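AAR187Cp (Eremothecium gossypii, PDB 3ZIK) probably promotes the release of cohesin from chromatin as a Wapl-family protein, of which this chain is the C-terminal, all-helical Wap1 domain. Local coordinates at residues K19-L24 against C57-K62; L24-S29 against R40-R45; R64-W69 against I94-H99. All blocks are in the same frame, centred on the assembly; numbering follows the deposited sequence.

Interaction 1. Residues K19-L24 against C57-K62; sequences KYSEDL and CQYIVK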
loop_
_atom_site.group_PDB
_atom_site.type_symbol
_atom_site.label_atom_id
_atom_site.label_comp_id
_atom_site.label_asym_id
_atom_site.label_seq_id
_atom_site.Cartn_x
_atom_site.Cartn_y
_atom_site.Cartn_z
ATOM N N LYS A 19 0.047 37.121 26.477
ATOM C CA LYS A 19 1.411 37.140 25.957
ATOM C C LYS A 19 1.795 35.770 25.339
ATOM O O LYS A 19 2.304 35.698 24.216
ATOM C CB LYS A 19 2.416 37.505 27.057
ATOM C CG LYS A 19 3.756 38.015 26.515
ATOM C CD LYS A 19 3.667 39.503 26.132
ATOM C CE LYS A 19 4.969 40.075 25.561
ATOM N NZ LYS A 19 4.964 41.573 25.530
ATOM N N TYR A 20 1.534 34.705 26.102
ATOM C CA TYR A 20 1.862 33.340 25.739
ATOM C C TYR A 20 1.424 33.043 24.309
ATOM O O TYR A 20 2.184 32.517 23.540
ATOM C CB TYR A 20 1.181 32.362 26.704
ATOM C CG TYR A 20 1.445 30.910 26.325
ATOM C CD1 TYR A 20 2.604 30.267 26.737
ATOM C CD2 TYR A 20 0.565 30.203 25.507
ATOM C CE1 TYR A 20 2.870 28.953 26.376
ATOM C CE2 TYR A 20 0.842 28.893 25.142
ATOM C CZ TYR A 20 1.993 28.283 25.587
ATOM O OH TYR A 20 2.264 26.993 25.291
ATOM N N SER A 21 0.190 33.405 23.983
ATOM C CA SER A 21 -0.437 33.045 22.753
ATOM C C SER A 21 -0.433 34.234 21.749
ATOM O O SER A 21 -1.133 34.233 20.736
ATOM C CB SER A 21 -1.842 32.575 23.098
ATOM O OG SER A 21 -2.637 33.689 23.460
ATOM N N GLU A 22 0.373 35.250 22.041
ATOM C CA GLU A 22 0.480 36.440 21.194
ATOM C C GLU A 22 0.962 36.119 19.772
ATOM O O GLU A 22 0.343 36.570 18.808
ATOM C CB GLU A 22 1.420 37.458 21.831
ATOM C CG GLU A 22 1.252 38.889 21.367
ATOM C CD GLU A 22 1.797 39.894 22.395
ATOM O OE1 GLU A 22 3.051 40.052 22.482
ATOM O OE2 GLU A 22 0.965 40.520 23.116
ATOM N N ASP A 23 2.033 35.324 19.639
ATOM C CA ASP A 23 2.502 34.944 18.297
ATOM C C ASP A 23 1.486 34.054 17.559
ATOM O O ASP A 23 1.222 34.238 16.360
ATOM C CB ASP A 23 3.905 34.319 18.316
ATOM C CG ASP A 23 4.462 34.047 16.876
ATOM O OD1 ASP A 23 4.156 34.818 15.934
ATOM O OD2 ASP A 23 5.216 33.062 16.677
ATOM N N LEU A 24 0.870 33.121 18.282
ATOM C CA LEU A 24 -0.143 32.285 17.663
ATOM C C LEU A 24 -1.270 33.128 17.099
ATOM O O LEU A 24 -1.676 32.940 15.936
ATOM C CB LEU A 24 -0.658 31.246 18.663
ATOM C CG LEU A 24 -1.647 30.165 18.227
ATOM C CD1 LEU A 24 -1.211 29.415 16.952
ATOM C CD2 LEU A 24 -1.783 29.209 19.400
ATOM N N CYS A 57 1.666 22.309 22.049
ATOM C CA CYS A 57 0.649 21.431 21.419
ATOM C C CYS A 57 -0.553 21.156 22.286
ATOM O O CYS A 57 -1.687 21.070 21.774
ATOM C CB CYS A 57 1.208 20.065 20.911
ATOM S SG CYS A 57 2.646 20.300 19.836
ATOM N N GLN A 58 -0.304 20.918 23.568
ATOM C CA GLN A 58 -1.416 20.619 24.472
ATOM C C GLN A 58 -2.274 21.871 24.599
ATOM O O GLN A 58 -3.491 21.804 24.635
ATOM C CB GLN A 58 -0.892 20.177 25.855
ATOM C CG GLN A 58 -0.328 18.767 25.872
ATOM C CD GLN A 58 0.534 18.571 27.101
ATOM O OE1 GLN A 58 1.755 18.648 27.026
ATOM N NE2 GLN A 58 -0.101 18.379 28.254
ATOM N N TYR A 59 -1.622 23.031 24.651
ATOM C CA TYR A 59 -2.367 24.270 24.766
ATOM C C TYR A 59 -3.320 24.390 23.591
ATOM O O TYR A 59 -4.524 24.706 23.768
ATOM C CB TYR A 59 -1.451 25.482 24.930
ATOM C CG TYR A 59 -2.145 26.782 24.561
ATOM C CD1 TYR A 59 -3.091 27.403 25.420
ATOM C CD2 TYR A 59 -1.890 27.382 23.317
ATOM C CE1 TYR A 59 -3.769 28.594 25.039
ATOM C CE2 TYR A 59 -2.542 28.567 22.933
ATOM C CZ TYR A 59 -3.476 29.177 23.796
ATOM O OH TYR A 59 -4.070 30.316 23.300
ATOM N N ILE A 60 -2.810 24.068 22.388
ATOM C CA ILE A 60 -3.587 24.239 21.146
ATOM C C ILE A 60 -4.766 23.278 21.097
ATOM O O ILE A 60 -5.899 23.649 20.709
ATOM C CB ILE A 60 -2.691 24.078 19.861
ATOM C CG1 ILE A 60 -1.845 25.345 19.633
ATOM C CG2 ILE A 60 -3.599 23.797 18.680
ATOM C CD1 ILE A 60 -0.522 25.108 18.887
ATOM N N VAL A 61 -4.484 22.038 21.473
ATOM C CA VAL A 61 -5.486 20.957 21.490
ATOM C C VAL A 61 -6.616 21.295 22.496
ATOM O O VAL A 61 -7.806 21.082 22.233
ATOM C CB VAL A 61 -4.782 19.598 21.860
ATOM C CG1 VAL A 61 -5.783 18.548 22.304
ATOM C CG2 VAL A 61 -3.936 19.032 20.679
ATOM N N LYS A 62 -6.247 21.813 23.662
ATOM C CA LYS A 62 -7.259 21.996 24.720
ATOM C C LYS A 62 -8.120 23.287 24.466
ATOM O O LYS A 62 -9.300 23.276 24.683
ATOM C CB LYS A 62 -6.583 21.941 26.105
ATOM C CG LYS A 62 -7.530 22.145 27.291
ATOM C CD LYS A 62 -6.812 21.908 28.625
ATOM C CE LYS A 62 -7.758 21.392 29.727
ATOM N NZ LYS A 62 -8.847 22.351 30.089
#

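Interaction 2. Residues L24-S29 against R40-R45; sequences LDFILS and RNNMLR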
loop_
_atom_site.group_PDB
_atom_site.type_symbol
_atom_site.label_atom_id
_atom_site.label_comp_id
_atom_site.label_asym_id
_atom_site.label_seq_id
_atom_site.Cartn_x
_atom_site.Cartn_y
_atom_site.Cartn_z
ATOM N N LEU A 24 0.870 33.121 18.282
ATOM C CA LEU A 24 -0.143 32.285 17.663
ATOM C C LEU A 24 -1.270 33.128 17.099
ATOM O O LEU A 24 -1.676 32.940 15.936
ATOM C CB LEU A 24 -0.658 31.246 18.663
ATOM C CG LEU A 24 -1.647 30.165 18.227
ATOM C CD1 LEU A 24 -1.211 29.415 16.952
ATOM C CD2 LEU A 24 -1.783 29.209 19.400
ATOM N N ASP A 25 -1.767 34.060 17.910
ATOM C CA ASP A 25 -2.833 34.960 17.490
ATOM C C ASP A 25 -2.421 35.760 16.262
ATOM O O ASP A 25 -3.249 36.038 15.380
ATOM C CB ASP A 25 -3.225 35.917 18.622
ATOM C CG ASP A 25 -4.055 35.222 19.725
ATOM O OD1 ASP A 25 -4.574 34.102 19.491
ATOM O OD2 ASP A 25 -4.198 35.797 20.826
ATOM N N PHE A 26 -1.159 36.142 16.212
ATOM C CA PHE A 26 -0.665 36.850 15.043
ATOM C C PHE A 26 -0.648 35.927 13.818
ATOM O O PHE A 26 -1.173 36.295 12.762
ATOM C CB PHE A 26 0.722 37.411 15.279
ATOM C CG PHE A 26 1.365 37.931 14.030
ATOM C CD1 PHE A 26 0.864 39.075 13.386
ATOM C CD2 PHE A 26 2.458 37.265 13.474
ATOM C CE1 PHE A 26 1.458 39.550 12.230
ATOM C CE2 PHE A 26 3.049 37.727 12.309
ATOM C CZ PHE A 26 2.546 38.870 11.686
ATOM N N ILE A 27 -0.045 34.735 13.976
ATOM C CA ILE A 27 -0.007 33.727 12.923
ATOM C C ILE A 27 -1.425 33.444 12.438
ATOM O O ILE A 27 -1.680 33.432 11.237
ATOM C CB ILE A 27 0.749 32.464 13.384
ATOM C CG1 ILE A 27 2.222 32.792 13.554
ATOM C CG2 ILE A 27 0.568 31.311 12.418
ATOM C CD1 ILE A 27 3.132 31.693 14.059
ATOM N N LEU A 28 -2.372 33.268 13.358
ATOM C CA LEU A 28 -3.757 33.023 12.967
ATOM C C LEU A 28 -4.435 34.177 12.260
ATOM O O LEU A 28 -5.475 33.987 11.610
ATOM C CB LEU A 28 -4.616 32.537 14.160
ATOM C CG LEU A 28 -4.132 31.248 14.850
ATOM C CD1 LEU A 28 -5.040 30.817 15.997
ATOM C CD2 LEU A 28 -3.986 30.129 13.841
ATOM N N SER A 29 -3.909 35.389 12.397
ATOM C CA SER A 29 -4.603 36.564 11.820
ATOM C C SER A 29 -4.272 36.680 10.337
ATOM O O SER A 29 -3.342 36.016 9.849
ATOM C CB SER A 29 -4.242 37.864 12.569
ATOM O OG SER A 29 -2.841 38.109 12.501
ATOM N N ARG A 40 3.410 30.642 4.312
ATOM C CA ARG A 40 4.235 29.446 4.407
ATOM C C ARG A 40 5.222 29.629 5.534
ATOM O O ARG A 40 5.348 28.781 6.390
ATOM C CB ARG A 40 4.904 29.132 3.027
ATOM C CG ARG A 40 6.114 28.192 3.105
ATOM C CD ARG A 40 6.811 27.900 1.772
ATOM N NE ARG A 40 7.678 28.958 1.221
ATOM C CZ ARG A 40 8.672 29.539 1.881
ATOM N NH1 ARG A 40 8.889 29.204 3.135
ATOM N NH2 ARG A 40 9.413 30.489 1.327
ATOM N N ASN A 41 5.897 30.770 5.577
ATOM C CA ASN A 41 6.900 31.075 6.620
ATOM C C ASN A 41 6.363 31.124 8.065
ATOM O O ASN A 41 7.027 30.719 9.021
ATOM C CB ASN A 41 7.517 32.436 6.318
ATOM C CG ASN A 41 8.345 32.439 5.037
ATOM O OD1 ASN A 41 8.505 31.414 4.386
ATOM N ND2 ASN A 41 8.892 33.600 4.685
ATOM N N ASN A 42 5.156 31.632 8.216
ATOM C CA ASN A 42 4.536 31.664 9.528
ATOM C C ASN A 42 4.020 30.278 9.878
ATOM O O ASN A 42 4.101 29.874 11.018
ATOM C CB ASN A 42 3.437 32.753 9.569
ATOM C CG ASN A 42 4.035 34.154 9.662
ATOM O OD1 ASN A 42 5.040 34.389 10.371
ATOM N ND2 ASN A 42 3.463 35.080 8.919
ATOM N N MET A 43 3.539 29.541 8.873
ATOM C CA MET A 43 3.122 28.189 9.151
ATOM C C MET A 43 4.342 27.395 9.602
ATOM O O MET A 43 4.281 26.623 10.574
ATOM C CB MET A 43 2.405 27.572 7.959
ATOM C CG MET A 43 1.869 26.184 8.296
ATOM S SD MET A 43 0.961 25.470 6.941
ATOM C CE MET A 43 -0.326 26.694 6.637
ATOM N N LEU A 44 5.483 27.635 8.960
ATOM C CA LEU A 44 6.728 26.944 9.344
ATOM C C LEU A 44 7.227 27.218 10.785
ATOM O O LEU A 44 7.657 26.309 11.508
ATOM C CB LEU A 44 7.828 27.313 8.306
ATOM C CG LEU A 44 9.231 26.829 8.584
ATOM C CD1 LEU A 44 9.256 25.318 8.466
ATOM C CD2 LEU A 44 10.186 27.505 7.599
ATOM N N ARG A 45 7.193 28.483 11.202
ATOM C CA ARG A 45 7.538 28.821 12.598
ATOM C C ARG A 45 6.556 28.144 13.573
ATOM O O ARG A 45 6.993 27.604 14.582
ATOM C CB ARG A 45 7.597 30.370 12.843
ATOM C CG ARG A 45 8.070 30.764 14.263
ATOM C CD ARG A 45 8.365 32.269 14.445
ATOM N NE ARG A 45 7.134 33.078 14.430
ATOM C CZ ARG A 45 6.685 33.718 13.343
ATOM N NH1 ARG A 45 7.389 33.662 12.197
ATOM N NH2 ARG A 45 5.538 34.408 13.391
#

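Interaction 3. Residues R64-W69 against I94-H99; sequences RHREVW and IPLLRH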
loop_
_atom_site.group_PDB
_atom_site.type_symbol
_atom_site.label_atom_id
_atom_site.label_comp_id
_atom_site.label_asym_id
_atom_site.label_seq_id
_atom_site.Cartn_x
_atom_site.Cartn_y
_atom_site.Cartn_z
ATOM N N ARG A 64 -7.472 25.915 21.485
ATOM C CA ARG A 64 -7.471 26.568 20.186
ATOM C C ARG A 64 -7.556 25.564 19.040
ATOM O O ARG A 64 -7.221 25.940 17.897
ATOM C CB ARG A 64 -6.210 27.423 19.979
ATOM C CG ARG A 64 -5.768 28.311 21.129
ATOM C CD ARG A 64 -6.752 29.455 21.371
ATOM N NE ARG A 64 -6.856 30.333 20.213
ATOM C CZ ARG A 64 -6.042 31.348 19.981
ATOM N NH1 ARG A 64 -5.082 31.571 20.832
ATOM N NH2 ARG A 64 -6.213 32.152 18.921
ATOM N N HIS A 65 -8.004 24.317 19.313
ATOM C CA HIS A 65 -7.899 23.190 18.312
ATOM C C HIS A 65 -8.494 23.472 16.996
ATOM O O HIS A 65 -7.782 23.480 15.957
ATOM C CB HIS A 65 -8.433 21.839 18.822
ATOM C CG HIS A 65 -7.752 20.633 18.210
ATOM N ND1 HIS A 65 -7.910 19.390 18.700
ATOM C CD2 HIS A 65 -6.923 20.509 17.101
ATOM C CE1 HIS A 65 -7.200 18.526 17.967
ATOM N NE2 HIS A 65 -6.582 19.217 16.997
ATOM N N ARG A 66 -9.801 23.742 17.008
ATOM C CA ARG A 66 -10.509 23.957 15.770
ATOM C C ARG A 66 -10.084 25.222 15.046
ATOM O O ARG A 66 -9.975 25.226 13.811
ATOM C CB ARG A 66 -12.029 23.818 15.954
ATOM C CG ARG A 66 -12.363 22.352 16.264
ATOM C CD ARG A 66 -13.849 22.168 16.514
ATOM N NE ARG A 66 -14.234 20.780 16.747
ATOM C CZ ARG A 66 -15.380 20.405 17.319
ATOM N NH1 ARG A 66 -16.270 21.318 17.735
ATOM N NH2 ARG A 66 -15.639 19.109 17.466
ATOM N N GLU A 67 -9.800 26.270 15.806
ATOM C CA GLU A 67 -9.335 27.514 15.232
ATOM C C GLU A 67 -8.010 27.270 14.447
ATOM O O GLU A 67 -7.862 27.689 13.308
ATOM C CB GLU A 67 -9.168 28.568 16.343
ATOM C CG GLU A 67 -9.079 30.026 15.881
ATOM C CD GLU A 67 -8.774 31.026 17.029
ATOM O OE1 GLU A 67 -8.895 30.640 18.231
ATOM O OE2 GLU A 67 -8.399 32.207 16.722
ATOM N N VAL A 68 -7.050 26.603 15.057
ATOM C CA VAL A 68 -5.813 26.260 14.369
ATOM C C VAL A 68 -6.033 25.359 13.147
ATOM O O VAL A 68 -5.453 25.617 12.081
ATOM C CB VAL A 68 -4.786 25.676 15.365
ATOM C CG1 VAL A 68 -3.534 25.214 14.641
ATOM C CG2 VAL A 68 -4.428 26.709 16.417
ATOM N N TRP A 69 -6.928 24.353 13.257
ATOM C CA TRP A 69 -7.209 23.450 12.132
ATOM C C TRP A 69 -7.792 24.202 10.949
ATOM O O TRP A 69 -7.345 24.079 9.777
ATOM C CB TRP A 69 -8.165 22.353 12.566
ATOM C CG TRP A 69 -8.286 21.217 11.596
ATOM C CD1 TRP A 69 -9.178 21.079 10.537
ATOM C CD2 TRP A 69 -7.506 19.987 11.599
ATOM N NE1 TRP A 69 -9.015 19.881 9.930
ATOM C CE2 TRP A 69 -8.023 19.175 10.510
ATOM C CE3 TRP A 69 -6.462 19.493 12.384
ATOM C CZ2 TRP A 69 -7.490 17.928 10.208
ATOM C CZ3 TRP A 69 -5.931 18.256 12.083
ATOM C CH2 TRP A 69 -6.439 17.487 11.033
ATOM N N ILE A 94 -1.505 17.226 15.607
ATOM C CA ILE A 94 -2.729 17.537 16.385
ATOM C C ILE A 94 -3.988 17.046 15.660
ATOM O O ILE A 94 -4.842 17.841 15.301
ATOM C CB ILE A 94 -2.843 19.053 16.689
ATOM C CG1 ILE A 94 -2.626 19.903 15.424
ATOM C CG2 ILE A 94 -1.785 19.458 17.696
ATOM C CD1 ILE A 94 -2.976 21.372 15.597
ATOM N N PRO A 95 -4.110 15.722 15.434
ATOM C CA PRO A 95 -5.290 15.288 14.683
ATOM C C PRO A 95 -6.579 15.618 15.443
ATOM O O PRO A 95 -6.603 15.602 16.657
ATOM C CB PRO A 95 -5.133 13.747 14.624
ATOM C CG PRO A 95 -4.239 13.382 15.808
ATOM C CD PRO A 95 -3.280 14.582 15.899
ATOM N N LEU A 96 -7.626 15.950 14.741
ATOM C CA LEU A 96 -8.951 16.058 15.307
ATOM C C LEU A 96 -9.452 14.662 15.685
ATOM O O LEU A 96 -8.978 13.669 15.201
ATOM C CB LEU A 96 -9.920 16.605 14.256
ATOM C CG LEU A 96 -9.592 18.031 13.809
ATOM C CD1 LEU A 96 -10.516 18.459 12.670
ATOM C CD2 LEU A 96 -9.602 19.079 14.933
ATOM N N LEU A 97 -10.490 14.579 16.492
ATOM C CA LEU A 97 -11.101 13.268 16.694
ATOM C C LEU A 97 -11.596 12.764 15.374
ATOM O O LEU A 97 -12.036 13.548 14.524
ATOM C CB LEU A 97 -12.285 13.414 17.655
ATOM C CG LEU A 97 -11.878 13.752 19.086
ATOM C CD1 LEU A 97 -13.094 14.205 19.879
ATOM C CD2 LEU A 97 -11.204 12.532 19.713
ATOM N N ARG A 98 -11.615 11.456 15.189
ATOM C CA ARG A 98 -12.021 10.889 13.884
ATOM C C ARG A 98 -13.450 11.145 13.425
ATOM O O ARG A 98 -13.716 11.083 12.228
ATOM C CB ARG A 98 -11.714 9.429 13.849
ATOM C CG ARG A 98 -10.203 9.246 13.865
ATOM C CD ARG A 98 -9.852 7.803 14.060
ATOM N NE ARG A 98 -8.423 7.664 14.133
ATOM C CZ ARG A 98 -7.677 7.338 13.093
ATOM N NH1 ARG A 98 -8.247 7.119 11.928
ATOM N NH2 ARG A 98 -6.384 7.249 13.238
ATOM N N HIS A 99 -14.358 11.484 14.343
ATOM C CA HIS A 99 -15.722 11.840 13.903
ATOM C C HIS A 99 -15.894 13.301 13.510
ATOM O O HIS A 99 -16.974 13.675 13.108
ATOM C CB HIS A 99 -16.756 11.470 14.974
ATOM C CG HIS A 99 -16.374 11.897 16.352
ATOM N ND1 HIS A 99 -16.639 13.146 16.831
ATOM C CD2 HIS A 99 -15.768 11.193 17.402
ATOM C CE1 HIS A 99 -16.204 13.241 18.110
ATOM N NE2 HIS A 99 -15.672 12.050 18.462
#

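Interaction 1. Residues K19-L24 against C57-K62
Both Tyr20 and Tyr59 carry their rings trans to the main-chain nitrogen (chi1 177° and 160°), and each ring is thereby sent toward the opposite segment, where the two side chains slide past one another in opposite directions. The result is a T-shaped pair: the CE2 edge of Tyr20 stands over one face of Tyr59, displaced toward its rim, with the ring planes at 79° and the centroids 5.1 Å apart. The two rings come closest at Tyr20 CE2 and Tyr59 CD2, 3.6 Å apart. Leu24, one helical turn beyond the break at Ser21, meets a different part of the same ring. Leu24 CD2 lies at the edge of the Tyr59 ring, 3.7 Å from Tyr59 CE2, and the same methyl reaches CG1 of Ile60 at 3.9 Å. Ser21 comes in beside the phenol end, its CB 3.2 Å from Tyr59 OH, a snug fit in a buried spot. That hydroxyl is probably hydrogen-bonded to Arg64 NH1, which would hold the ring at its polar end as well as over a face and along an edge. Phe8 meets both tyrosine rings from outside the two segments. Were Tyr59 an alanine, the edge of Tyr20 would probably lose its aromatic face, a gap would open beside Leu24 CD2, and Arg64 NH1 would be left without the phenol oxygen. The contact is an example of aromatic packing between helices: Tyr59 of helix 54-63 fits against the junction of helices 14-20 and 22-28, in the N-terminal part of an all-helical Wap1 domain.

Interaction 2. Residues L24-S29 against R40-R45
Ile27 points at helix 36-52 between Asn42 and Arg45, and the way these three side chains lie across one another defines the contact. The CD1 methyl of Ile27 rests 3.7 Å from the backbone O of Asn42, while CG1 comes to 4.2 Å from Asn42 CB, so the aliphatic chain runs over the base of the asparagine. Ile27 CD1 also lies 3.7 Å from Arg45 NH2, approaching the guanidinium obliquely.

What turns that guanidinium back toward Ile27 is a bend in the arginine chain at chi3 (71°), which returns its end to Asn42, one helical turn earlier. There Arg45 NH1 and NH2 grip a single atom, Asn42 OD1, end-on, each at 3.1 Å. The two bonds differ in direction: NH1 lies in the carbonyl plane, NH2 stands above it, and both are distinctly bent at the hydrogen (135°). Arg45 NH2 also forms a salt bridge with Asp23, and Asn42 ND2 donates to the backbone O of Ser32; with both ends of the amide bonded, its rotation is fixed.

Phe26 borders the contact on its more exposed side. Its ring and the guanidinium meet edge against edge, Phe26 CD2 to Arg45 NH2 at 4.2 Å, which is not the face-on geometry of a cation-pi pair. Trp71 of helix 65-72 also touches Ile27. Helices 22-28 and 36-52 are successive in the chain, and their axes, 10.2 Å apart here, run at 149° to one another. This roughly antiparallel pairing is that of an alpha-helical hairpin, two successive helices joined by a short loop, within the all-helical Wap1 domain, with Ile27 packed against the hydrogen-bonded Arg45 and Asn42.

Interaction 3. Residues R64-W69 against I94-H99
Leu96 splits its two methyls between two rings of helix 65-72, four residues apart and thus about one turn from each other. With chi1 at -64° Leu96 CG lies anti to its own carbonyl carbon, and the fork of the two methyls reaches between His65 and Trp69. Leu96 CD2 sits over the centre of the His65 imidazole, 3.7 Å from the ring centroid. Leu96 CD1 lies over the indole of Trp69, 3.3 Å from the centroid of the five-membered ring and almost on its normal. Both are CH-pi contacts, and the leucine and the tryptophan reach each other from opposite directions.

The imidazole is used at its edge too. His65 NE2 donates to the backbone O of Ile94 at 2.8 Å in a nearly straight bond (168°) that stays in the ring plane, although the nitrogen stands well above the plane of the carbonyl. Neighbouring His65 CE1 approaches the O of Pro95 to 3.3 Å, so two successive carbonyls lie along one imidazole edge. Val68 adds an apolar touch, its CG1 4.0 Å from Ile94 CD1.

The segment after helix 81-93 is an extended linker: Pro95, Leu96 and Leu97 have polyproline-II-like backbone angles, and this run lies against the first turn of helix 65-72 within the all-helical Wap1 domain.

Further out, the partners of the first shell are themselves held. Trp69 NE1 donates to the backbone O of Arg102, and Trp103 meets the indole edge-to-face. Arg66 flanks Leu96 loosely while its NE forms a salt bridge with Asp100, farther along the same linker.

The three contacts form a connected network near the N-terminal end of the chain. Interactions 1 and 2, with centres about 12 Å apart, share Leu24 and helix 22-28, and the salt bridge from Asp23 OD1 to Arg45 NH2 (2.9 Å) joins them; interaction 2 is nested in the loop that interaction 1 closes. Interaction 3 lies about 13 Å from interaction 1 and about 17 Å from interaction 2, centre to centre. Arg64 links it to both: Arg64 NH1 is 2.9 Å from Tyr59 OH, and Arg64 NH2 forms a salt bridge with Asp25 OD1 at 2.6 Å. Ile60 and Val68 also pack between interactions 1 and 3, CG2 to CG2, at 3.8 Å.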